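Local coordinates for Alpha/beta hydrolase fold protein (Ochrobactrum, PDB 4G9E), which hydrolyses N-acyl homoserine lactones, acting as an AHL-lactonase of the alpha/beta-hydrolase fold, and binds N-butanoyl-L-homoserine here, at residues S76-M88 against L103-Y115. Residues are numbered along the deposited sequence; the frame is centred on the assembly and turned at random.
With C4L (N-butanoyl-L-homoserine), chain C.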
loop_
_atom_site.group_PDB
_atom_site.type_symbol
_atom_site.label_atom_id
_atom_site.label_comp_id
_atom_site.label_asym_id
_atom_site.label_seq_id
_atom_site.Cartn_x
_atom_site.Cartn_y
_atom_site.Cartn_z
ATOM N N SER A 76 12.399 4.610 1.571
ATOM C CA SER A 76 11.711 5.386 2.589
ATOM C C SER A 76 10.309 5.625 2.076
ATOM O O SER A 76 10.056 5.530 0.878
ATOM C CB SER A 76 12.406 6.725 2.840
ATOM O OG SER A 76 12.256 7.586 1.724
ATOM N N MET A 77 9.391 5.952 2.969
ATOM C CA MET A 77 8.031 6.195 2.521
ATOM C C MET A 77 7.976 7.276 1.435
ATOM O O MET A 77 7.282 7.127 0.429
ATOM C CB MET A 77 7.136 6.515 3.713
ATOM C CG MET A 77 6.906 5.291 4.590
ATOM S SD MET A 77 6.384 5.738 6.235
ATOM C CE MET A 77 6.061 4.112 6.919
ATOM N N GLU A 78 8.728 8.357 1.632
ATOM C CA GLU A 78 8.752 9.442 0.661
ATOM C C GLU A 78 9.524 9.058 -0.609
ATOM O O GLU A 78 9.143 9.465 -1.705
ATOM C CB GLU A 78 9.275 10.734 1.299
ATOM C CG GLU A 78 10.725 10.697 1.777
ATOM C CD GLU A 78 10.916 10.209 3.214
ATOM O OE1 GLU A 78 10.076 9.453 3.756
ATOM O OE2 GLU A 78 11.945 10.586 3.800
ATOM N N GLY A 79 10.593 8.273 -0.477
ATOM C CA GLY A 79 11.335 7.806 -1.634
ATOM C C GLY A 79 10.524 6.876 -2.511
ATOM O O GLY A 79 10.570 6.966 -3.746
ATOM N N TYR A 80 9.792 5.967 -1.881
ATOM C CA TYR A 80 8.888 5.094 -2.619
ATOM C C TYR A 80 7.781 5.907 -3.301
ATOM O O TYR A 80 7.364 5.589 -4.415
ATOM C CB TYR A 80 8.251 4.087 -1.679
ATOM C CG TYR A 80 9.158 2.998 -1.128
ATOM C CD1 TYR A 80 9.991 2.251 -1.954
ATOM C CD2 TYR A 80 9.136 2.701 0.227
ATOM C CE1 TYR A 80 10.788 1.225 -1.426
ATOM C CE2 TYR A 80 9.926 1.698 0.761
ATOM C CZ TYR A 80 10.736 0.959 -0.069
ATOM O OH TYR A 80 11.505 -0.045 0.460
ATOM N N ALA A 81 7.306 6.950 -2.633
ATOM C CA ALA A 81 6.296 7.818 -3.233
ATOM C C ALA A 81 6.858 8.509 -4.466
ATOM O O ALA A 81 6.168 8.644 -5.481
ATOM C CB ALA A 81 5.775 8.815 -2.226
ATOM N N ASP A 82 8.111 8.966 -4.389
ATOM C CA ASP A 82 8.770 9.526 -5.564
ATOM C C ASP A 82 8.826 8.487 -6.676
ATOM O O ASP A 82 8.484 8.777 -7.823
ATOM C CB ASP A 82 10.184 10.017 -5.226
ATOM C CG ASP A 82 10.187 11.384 -4.588
ATOM O OD1 ASP A 82 9.348 12.217 -4.981
ATOM O OD2 ASP A 82 11.024 11.630 -3.698
ATOM N N ALA A 83 9.244 7.274 -6.334
ATOM C CA ALA A 83 9.365 6.222 -7.341
ATOM C C ALA A 83 8.023 5.921 -8.013
ATOM O O ALA A 83 7.947 5.786 -9.236
ATOM C CB ALA A 83 9.955 4.953 -6.724
ATOM N N MET A 84 6.966 5.804 -7.218
ATOM C CA MET A 84 5.663 5.504 -7.793
ATOM C C MET A 84 5.144 6.665 -8.638
ATOM O O MET A 84 4.470 6.454 -9.641
ATOM C CB MET A 84 4.664 5.130 -6.702
ATOM C CG MET A 84 4.979 3.812 -5.997
ATOM S SD MET A 84 5.084 2.354 -7.075
ATOM C CE MET A 84 6.845 2.264 -7.366
ATOM N N THR A 85 5.460 7.889 -8.232
ATOM C CA THR A 85 5.056 9.041 -9.017
ATOM C C THR A 85 5.776 9.023 -10.372
ATOM O O THR A 85 5.177 9.321 -11.403
ATOM C CB THR A 85 5.297 10.361 -8.252
ATOM O OG1 THR A 85 4.554 10.352 -7.027
ATOM C CG2 THR A 85 4.832 11.539 -9.087
ATOM N N GLU A 86 7.056 8.653 -10.365
ATOM C CA GLU A 86 7.832 8.517 -11.596
ATOM C C GLU A 86 7.276 7.397 -12.487
ATOM O O GLU A 86 7.196 7.534 -13.710
ATOM C CB GLU A 86 9.317 8.284 -11.275
ATOM C CG GLU A 86 10.190 8.100 -12.511
ATOM C CD GLU A 86 11.666 7.944 -12.194
ATOM O OE1 GLU A 86 12.042 8.003 -11.008
ATOM O OE2 GLU A 86 12.458 7.765 -13.143
ATOM N N VAL A 87 6.896 6.284 -11.873
ATOM C CA VAL A 87 6.261 5.199 -12.614
ATOM C C VAL A 87 4.995 5.699 -13.313
ATOM O O VAL A 87 4.797 5.469 -14.508
ATOM C CB VAL A 87 5.944 4.001 -11.688
ATOM C CG1 VAL A 87 4.926 3.055 -12.333
ATOM C CG2 VAL A 87 7.233 3.270 -11.322
ATOM N N MET A 88 4.141 6.401 -12.576
ATOM C CA MET A 88 2.896 6.890 -13.164
ATOM C C MET A 88 3.157 7.913 -14.277
ATOM O O MET A 88 2.425 7.957 -15.264
ATOM C CB MET A 88 1.957 7.441 -12.087
ATOM C CG MET A 88 1.536 6.406 -11.042
ATOM S SD MET A 88 0.807 4.890 -11.715
ATOM C CE MET A 88 -0.799 5.513 -12.187
ATOM N N LEU A 103 2.577 -0.519 4.400
ATOM C CA LEU A 103 3.616 0.383 3.896
ATOM C C LEU A 103 3.106 1.136 2.665
ATOM O O LEU A 103 3.350 2.330 2.510
ATOM C CB LEU A 103 4.876 -0.407 3.560
ATOM C CG LEU A 103 5.972 0.338 2.797
ATOM C CD1 LEU A 103 6.508 1.523 3.597
ATOM C CD2 LEU A 103 7.103 -0.614 2.415
ATOM N N GLY A 104 2.398 0.440 1.782
ATOM C CA GLY A 104 1.847 1.074 0.595
ATOM C C GLY A 104 0.864 2.202 0.876
ATOM O O GLY A 104 0.772 3.162 0.103
ATOM N N GLY A 105 0.110 2.084 1.968
ATOM C CA GLY A 105 -0.761 3.157 2.411
ATOM C C GLY A 105 0.020 4.379 2.868
ATOM O O GLY A 105 -0.359 5.507 2.561
ATOM N N HIS A 106 1.102 4.159 3.613
ATOM C CA HIS A 106 1.968 5.266 4.017
ATOM C C HIS A 106 2.573 5.951 2.783
ATOM O O HIS A 106 2.689 7.176 2.727
ATOM C CB HIS A 106 3.076 4.764 4.949
ATOM C CG HIS A 106 2.567 4.192 6.237
ATOM N ND1 HIS A 106 2.125 4.972 7.285
ATOM C CD2 HIS A 106 2.415 2.906 6.637
ATOM C CE1 HIS A 106 1.731 4.190 8.277
ATOM N NE2 HIS A 106 1.891 2.931 7.908
ATOM N N ILE A 107 2.985 5.147 1.808
ATOM C CA ILE A 107 3.482 5.658 0.540
ATOM C C ILE A 107 2.406 6.489 -0.164
ATOM O O ILE A 107 2.666 7.594 -0.647
ATOM C CB ILE A 107 3.982 4.508 -0.361
ATOM C CG1 ILE A 107 5.180 3.810 0.300
ATOM C CG2 ILE A 107 4.306 5.011 -1.769
ATOM C CD1 ILE A 107 5.551 2.498 -0.340
ATOM N N GLY A 108 1.182 5.967 -0.202
ATOM C CA GLY A 108 0.074 6.699 -0.795
ATOM C C GLY A 108 -0.161 8.056 -0.151
ATOM O O GLY A 108 -0.438 9.044 -0.828
ATOM N N ILE A 109 -0.040 8.111 1.173
ATOM C CA ILE A 109 -0.167 9.378 1.884
ATOM C C ILE A 109 0.927 10.364 1.433
ATOM O O ILE A 109 0.655 11.544 1.186
ATOM C CB ILE A 109 -0.147 9.166 3.419
ATOM C CG1 ILE A 109 -1.376 8.365 3.872
ATOM C CG2 ILE A 109 -0.062 10.513 4.150
ATOM C CD1 ILE A 109 -1.292 7.892 5.311
ATOM N N GLU A 110 2.162 9.881 1.315
ATOM C CA GLU A 110 3.240 10.728 0.819
ATOM C C GLU A 110 3.058 11.091 -0.666
ATOM O O GLU A 110 3.610 12.085 -1.126
ATOM C CB GLU A 110 4.609 10.099 1.094
ATOM C CG GLU A 110 4.900 9.824 2.576
ATOM C CD GLU A 110 4.995 11.082 3.429
ATOM O OE1 GLU A 110 5.265 12.170 2.884
ATOM O OE2 GLU A 110 4.789 10.973 4.657
ATOM N N MET A 111 2.266 10.314 -1.404
ATOM C CA MET A 111 1.988 10.654 -2.796
ATOM C C MET A 111 0.999 11.796 -2.955
ATOM O O MET A 111 0.925 12.392 -4.020
ATOM C CB MET A 111 1.489 9.449 -3.592
ATOM C CG MET A 111 2.554 8.443 -3.923
ATOM S SD MET A 111 1.929 7.070 -4.912
ATOM C CE MET A 111 1.666 7.847 -6.497
ATOM N N ILE A 112 0.230 12.105 -1.918
ATOM C CA ILE A 112 -0.785 13.143 -2.054
ATOM C C ILE A 112 -0.161 14.446 -2.552
ATOM O O ILE A 112 -0.693 15.093 -3.452
ATOM C CB ILE A 112 -1.583 13.338 -0.748
ATOM C CG1 ILE A 112 -2.417 12.085 -0.444
ATOM C CG2 ILE A 112 -2.471 14.577 -0.827
ATOM C CD1 ILE A 112 -3.070 12.099 0.914
ATOM N N ALA A 113 0.986 14.820 -1.995
ATOM C CA ALA A 113 1.641 16.063 -2.387
ATOM C C ALA A 113 2.306 15.988 -3.760
ATOM O O ALA A 113 2.527 17.009 -4.403
ATOM C CB ALA A 113 2.671 16.442 -1.348
ATOM N N ARG A 114 2.652 14.783 -4.188
ATOM C CA ARG A 114 3.443 14.560 -5.389
ATOM C C ARG A 114 2.620 14.242 -6.629
ATOM O O ARG A 114 3.120 14.348 -7.743
ATOM C CB ARG A 114 4.421 13.409 -5.142
ATOM C CG ARG A 114 5.453 13.717 -4.065
ATOM C CD ARG A 114 6.290 12.489 -3.723
ATOM N NE ARG A 114 7.437 12.878 -2.913
ATOM C CZ ARG A 114 7.411 13.065 -1.600
ATOM N NH1 ARG A 114 6.303 12.848 -0.907
ATOM N NH2 ARG A 114 8.511 13.463 -0.972
ATOM N N TYR A 115 1.370 13.834 -6.412
ATOM C CA TYR A 115 0.515 13.268 -7.449
ATOM C C TYR A 115 -0.837 13.959 -7.325
ATOM O O TYR A 115 -1.807 13.382 -6.837
ATOM C CB TYR A 115 0.416 11.757 -7.229
ATOM C CG TYR A 115 -0.205 10.965 -8.359
ATOM C CD1 TYR A 115 0.421 10.860 -9.597
ATOM C CD2 TYR A 115 -1.405 10.291 -8.179
ATOM C CE1 TYR A 115 -0.147 10.129 -10.636
ATOM C CE2 TYR A 115 -1.975 9.549 -9.210
ATOM C CZ TYR A 115 -1.344 9.471 -10.430
ATOM O OH TYR A 115 -1.918 8.734 -11.440
HETATM O O1 C4L C . 2.695 -4.801 6.058
HETATM C C4 C4L C . 3.383 -3.755 6.117
HETATM O O2 C4L C . 3.655 -3.052 5.118
HETATM C C3 C4L C . 3.944 -3.317 7.450
HETATM C C2 C4L C . 3.097 -3.844 8.615
HETATM C C1 C4L C . 3.862 -3.846 9.929
HETATM O O3 C4L C . 4.860 -4.879 9.916
HETATM N N1 C4L C . 4.018 -1.857 7.572
HETATM C C5 C4L C . 5.172 -1.187 7.490
HETATM O O4 C4L C . 6.257 -1.730 7.324
HETATM C C6 C4L C . 5.097 0.316 7.632
HETATM C C7 C4L C . 6.158 0.782 8.623
HETATM C C8 C4L C . 5.911 0.260 10.033
HETATM O O HOH W 1 10.782 14.146 -2.645
#
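Helices 77-88 and 103-111 cross at -71° with their axes 8.0 Å apart, and Met77 lies over Ile107 and Ala81 over Met111. At the crossing the small Ala81 is consistent with the close backbone approach: its CB meets Met111 CG at 3.7 Å and also touches Glu110 CB. Ile107 pushes CD1 to 3.4 Å from Tyr80 CB, a tight fit, while its CG2 lies against the backbone of Ala81. Toward the pocket, Met77 runs alongside His106; its chain, extended beyond CG, lays CE over one face of the imidazole in a CH-pi contact, 3.9 Å from the ring centroid. His106 ND1 donates to Gln200 OE1, which would limit the ring's rotation. CE of Met77 also reaches C7 of the butanoyl chain, and Leu103 N donates to the ligand's O2 (2.8 Å, 165°), consistent with an oxyanion-hole role within the probable nucleophile elbow, right after its serine. At the far end Arg114, extended from CG to NE, sends NE to Asp82 OD1 (2.9 Å) in a salt bridge that, in one of two Asp82 conformers, meets the carboxylate from above its plane. In that conformer a water joins Asp82 OD2 to Arg114 NH2, and NH1 turns back to Glu110 O (2.8 Å), which lies in the guanidinium plane. A leucine in place of Arg114 would probably leave Asp82, at least in this conformer, without its charged mate across the contact and Glu110 O without this side-chain donor. The chemistry is thus graded, from a polar, partly exposed edge through an apolar crossing to a wall of the acyl pocket.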